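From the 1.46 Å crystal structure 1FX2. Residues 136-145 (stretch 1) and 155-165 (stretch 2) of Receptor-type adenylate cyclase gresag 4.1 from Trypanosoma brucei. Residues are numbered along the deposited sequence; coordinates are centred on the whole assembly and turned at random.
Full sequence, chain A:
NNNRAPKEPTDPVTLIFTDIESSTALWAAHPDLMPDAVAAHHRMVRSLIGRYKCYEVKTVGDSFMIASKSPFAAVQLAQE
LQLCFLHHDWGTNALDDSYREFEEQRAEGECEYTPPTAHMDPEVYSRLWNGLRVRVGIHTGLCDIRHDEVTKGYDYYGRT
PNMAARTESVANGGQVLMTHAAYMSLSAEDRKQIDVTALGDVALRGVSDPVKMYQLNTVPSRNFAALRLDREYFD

Stretch 1 136-145: VGIHTGLCDI
Stretch 2, residues 155-165: DYYGRTPNMAA

The two stretches pack as a strand against a helix at one end and pair as a short antiparallel β-ladder at the other, burying 661 Å² in all. The strand running on from Val136 is extended, with phi -128 to -175° and psi 130 to 172° from Val136 through Gly141, and lies nearly antiparallel to helix 159-165, with an angle of 154° between their directions and 7.1 Å at closest approach. CA-CA distances set the register: His139 to Ala164 4.9 Å, Gly141 to Thr160 5.4 Å, Asp144 to Tyr157 5.0 Å and Ile145 to Tyr156 4.8 Å.

In the ladder, Asp144 and Tyr157 form the hydrogen-bonded pair: Tyr157 N donates to Asp144 O (2.8 Å) and Asp144 N to Tyr157 O (3.2 Å). Their side chains (chi1 162° and -58°) share one face of the sheet. Ile145 and Tyr156, a non-hydrogen-bonded pair, share the other, both with chi1 m; Ile145 CG1 lies 3.9 Å from Tyr156 CD2. Cys143 CB meets the edge of the Tyr156 ring, 4.1 Å from CD2.

Gly158 follows the strand and occupies the helix N-cap position. Its phi/psi of 106/-163° calls for glycine, since a CB would jam against the preceding carbonyl. The helix then proceeds with backbone hydrogen bonds such as Asn162 N to Gly158 O (3.2 Å) and Ala164 N to Thr160 O (3.0 Å).

Thr160 (chi1 m) links the helix to Leu142. Its OG1 donates to Leu142 O at 2.6 Å, while CG2 packs 3.5 Å from Cys143 SG, so the residue serves both a carbonyl and an apolar neighbour. Gly141 makes room for this hydroxyl: a CB there would lie 2.6 Å from Thr160 OG1, a clash. One water donates to Leu142 O (3.0 Å) and Tyr157 O (2.8 Å) and accepts from Thr160 N (3.0 Å), tying Leu142 and Tyr157 to the start of the helix.

His139 (chi1 t, chi2 55°) points toward the helix and is buried on it. Met163, with chi1 and chi2 both t and chi3 141°, lays SD over one ring face, 3.8 Å from the His139 ring centroid, and its CB is 4.2 Å from that centroid. Thr160 O sits at the ring edge, 3.5 Å from His139 CD2. A second water bridges His139 NE2 (2.9 Å) and Thr160 OG1 (2.8 Å). The small Ala164 allows close approach, its CB 3.8 Å from His139 CB. At Gly137, an ideal CB would come a tight 3.0 Å from Ala164 O; without one, Gly137 CA lies 4.3 Å from that oxygen.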

# COMPACT_ATOMS: atom_id res chain seq x y z
N VAL A 136 -15.96 -5.20 0.18
CA VAL A 136 -15.38 -5.75 1.41
C VAL A 136 -14.13 -4.97 1.79
O VAL A 136 -13.30 -4.63 0.88
CB VAL A 136 -14.95 -7.22 1.14
CG1 VAL A 136 -14.40 -7.90 2.41
CG2 VAL A 136 -16.17 -8.07 0.64
N GLY A 137 -14.00 -4.72 3.10
CA GLY A 137 -12.74 -4.09 3.59
C GLY A 137 -12.20 -4.97 4.73
O GLY A 137 -12.99 -5.46 5.57
N ILE A 138 -10.88 -5.04 4.81
CA ILE A 138 -10.22 -5.87 5.81
C ILE A 138 -9.08 -5.10 6.45
O ILE A 138 -8.33 -4.40 5.72
CB ILE A 138 -9.58 -7.15 5.18
CG1 ILE A 138 -10.64 -7.97 4.43
CG2 ILE A 138 -8.96 -8.04 6.32
CD1 ILE A 138 -10.03 -9.13 3.68
N HIS A 139 -9.05 -5.08 7.79
CA HIS A 139 -7.89 -4.41 8.45
C HIS A 139 -7.58 -5.26 9.66
O HIS A 139 -8.43 -5.95 10.22
CB HIS A 139 -8.31 -2.97 8.88
CG HIS A 139 -7.29 -2.27 9.72
ND1 HIS A 139 -5.96 -2.09 9.34
CD2 HIS A 139 -7.43 -1.75 10.96
CE1 HIS A 139 -5.34 -1.46 10.33
NE2 HIS A 139 -6.19 -1.24 11.31
N THR A 140 -6.33 -5.16 10.14
CA THR A 140 -5.88 -5.94 11.32
C THR A 140 -5.24 -4.98 12.28
O THR A 140 -4.45 -4.13 11.85
CB THR A 140 -4.81 -6.94 10.92
OG1 THR A 140 -5.40 -7.87 9.98
CG2 THR A 140 -4.31 -7.69 12.19
N GLY A 141 -5.64 -5.06 13.54
CA GLY A 141 -5.01 -4.17 14.56
C GLY A 141 -5.50 -4.51 15.95
O GLY A 141 -6.42 -5.26 16.13
N LEU A 142 -4.86 -3.86 16.94
CA LEU A 142 -5.27 -4.03 18.31
C LEU A 142 -6.63 -3.36 18.53
O LEU A 142 -6.87 -2.30 17.99
CB LEU A 142 -4.20 -3.44 19.25
CG LEU A 142 -2.90 -4.22 19.23
CD1 LEU A 142 -1.83 -3.42 19.93
CD2 LEU A 142 -2.96 -5.60 19.78
N CYS A 143 -7.52 -4.03 19.26
CA CYS A 143 -8.85 -3.52 19.49
C CYS A 143 -9.15 -3.43 20.97
O CYS A 143 -8.50 -4.08 21.79
CB CYS A 143 -9.90 -4.49 18.97
SG CYS A 143 -9.98 -4.60 17.18
N ASP A 144 -10.12 -2.59 21.26
CA ASP A 144 -10.71 -2.49 22.62
C ASP A 144 -11.86 -3.50 22.51
O ASP A 144 -12.80 -3.38 21.69
CB ASP A 144 -11.18 -1.05 22.82
CG ASP A 144 -12.19 -0.89 23.97
OD1 ASP A 144 -12.50 -1.88 24.65
OD2 ASP A 144 -12.64 0.25 24.16
N ILE A 145 -11.70 -4.62 23.21
CA ILE A 145 -12.59 -5.72 23.18
C ILE A 145 -13.52 -5.71 24.40
O ILE A 145 -13.01 -5.58 25.53
CB ILE A 145 -11.79 -7.01 23.20
CG1 ILE A 145 -10.73 -7.01 22.06
CG2 ILE A 145 -12.74 -8.18 23.12
CD1 ILE A 145 -9.92 -8.42 21.87
N ASP A 155 -17.80 -7.57 21.14
CA ASP A 155 -17.72 -6.43 20.23
C ASP A 155 -16.36 -5.78 20.29
O ASP A 155 -15.56 -5.99 21.23
CB ASP A 155 -18.81 -5.41 20.53
CG ASP A 155 -19.31 -4.67 19.24
OD1 ASP A 155 -18.61 -4.51 18.17
OD2 ASP A 155 -20.47 -4.21 19.33
N TYR A 156 -16.10 -4.95 19.29
CA TYR A 156 -14.79 -4.35 19.10
C TYR A 156 -14.89 -2.92 18.83
O TYR A 156 -15.64 -2.54 17.95
CB TYR A 156 -14.06 -5.12 17.95
CG TYR A 156 -14.05 -6.62 18.19
CD1 TYR A 156 -15.16 -7.46 17.90
CD2 TYR A 156 -12.98 -7.22 18.85
CE1 TYR A 156 -15.21 -8.78 18.27
CE2 TYR A 156 -13.00 -8.53 19.20
CZ TYR A 156 -14.13 -9.36 18.94
OH TYR A 156 -14.21 -10.63 19.35
N TYR A 157 -14.05 -2.14 19.52
CA TYR A 157 -14.08 -0.69 19.45
C TYR A 157 -12.77 -0.01 19.18
O TYR A 157 -11.70 -0.54 19.44
CB TYR A 157 -14.59 -0.14 20.83
CG TYR A 157 -15.96 -0.68 21.17
CD1 TYR A 157 -16.13 -1.76 22.02
CD2 TYR A 157 -17.10 -0.09 20.61
CE1 TYR A 157 -17.42 -2.24 22.32
CE2 TYR A 157 -18.38 -0.55 20.91
CZ TYR A 157 -18.53 -1.61 21.77
OH TYR A 157 -19.81 -2.00 22.12
N GLY A 158 -12.88 1.24 18.75
CA GLY A 158 -11.67 1.97 18.55
C GLY A 158 -11.23 2.21 17.13
O GLY A 158 -12.00 2.11 16.19
N ARG A 159 -9.97 2.57 17.02
CA ARG A 159 -9.38 2.87 15.76
C ARG A 159 -9.40 1.72 14.78
O ARG A 159 -9.55 1.94 13.59
CB ARG A 159 -7.93 3.34 15.92
CG ARG A 159 -7.86 4.76 16.59
CD ARG A 159 -6.41 5.32 16.76
NE ARG A 159 -5.78 5.69 15.48
CZ ARG A 159 -4.86 6.66 15.30
NH1 ARG A 159 -4.44 7.38 16.34
NH2 ARG A 159 -4.36 6.89 14.09
N THR A 160 -9.25 0.49 15.26
CA THR A 160 -9.18 -0.69 14.37
C THR A 160 -10.51 -0.93 13.64
O THR A 160 -10.51 -0.97 12.39
CB THR A 160 -8.63 -1.92 15.12
OG1 THR A 160 -7.27 -1.60 15.49
CG2 THR A 160 -8.60 -3.17 14.26
N PRO A 161 -11.64 -1.00 14.34
CA PRO A 161 -12.86 -1.19 13.55
C PRO A 161 -13.18 0.05 12.72
O PRO A 161 -13.71 -0.06 11.60
CB PRO A 161 -13.96 -1.47 14.60
CG PRO A 161 -13.32 -1.21 15.93
CD PRO A 161 -11.84 -1.21 15.79
N ASN A 162 -12.82 1.24 13.19
CA ASN A 162 -13.07 2.46 12.42
C ASN A 162 -12.32 2.36 11.11
O ASN A 162 -12.92 2.61 10.03
CB ASN A 162 -12.57 3.71 13.16
CG ASN A 162 -12.89 5.02 12.39
OD1 ASN A 162 -14.05 5.34 12.23
ND2 ASN A 162 -11.87 5.72 11.92
N MET A 163 -11.04 1.95 11.14
CA MET A 163 -10.30 1.88 9.87
C MET A 163 -10.83 0.79 8.97
O MET A 163 -10.85 0.99 7.75
CB MET A 163 -8.67 1.79 9.95
CG MET A 163 -7.67 2.42 8.49
SD MET A 163 -6.13 1.87 9.34
CE MET A 163 -4.79 1.11 8.19
N ALA A 164 -11.17 -0.37 9.53
CA ALA A 164 -11.72 -1.44 8.69
C ALA A 164 -12.99 -0.99 7.99
O ALA A 164 -13.19 -1.29 6.76
CB ALA A 164 -12.06 -2.71 9.56
N ALA A 165 -13.85 -0.30 8.74
CA ALA A 165 -15.09 0.09 8.11
C ALA A 165 -14.88 1.21 7.09
O ALA A 165 -15.54 1.20 6.04
CB ALA A 165 -16.14 0.49 9.17
O HOH W 1 -5.64 0.00 13.86
O HOH W 2 -9.25 -0.42 18.07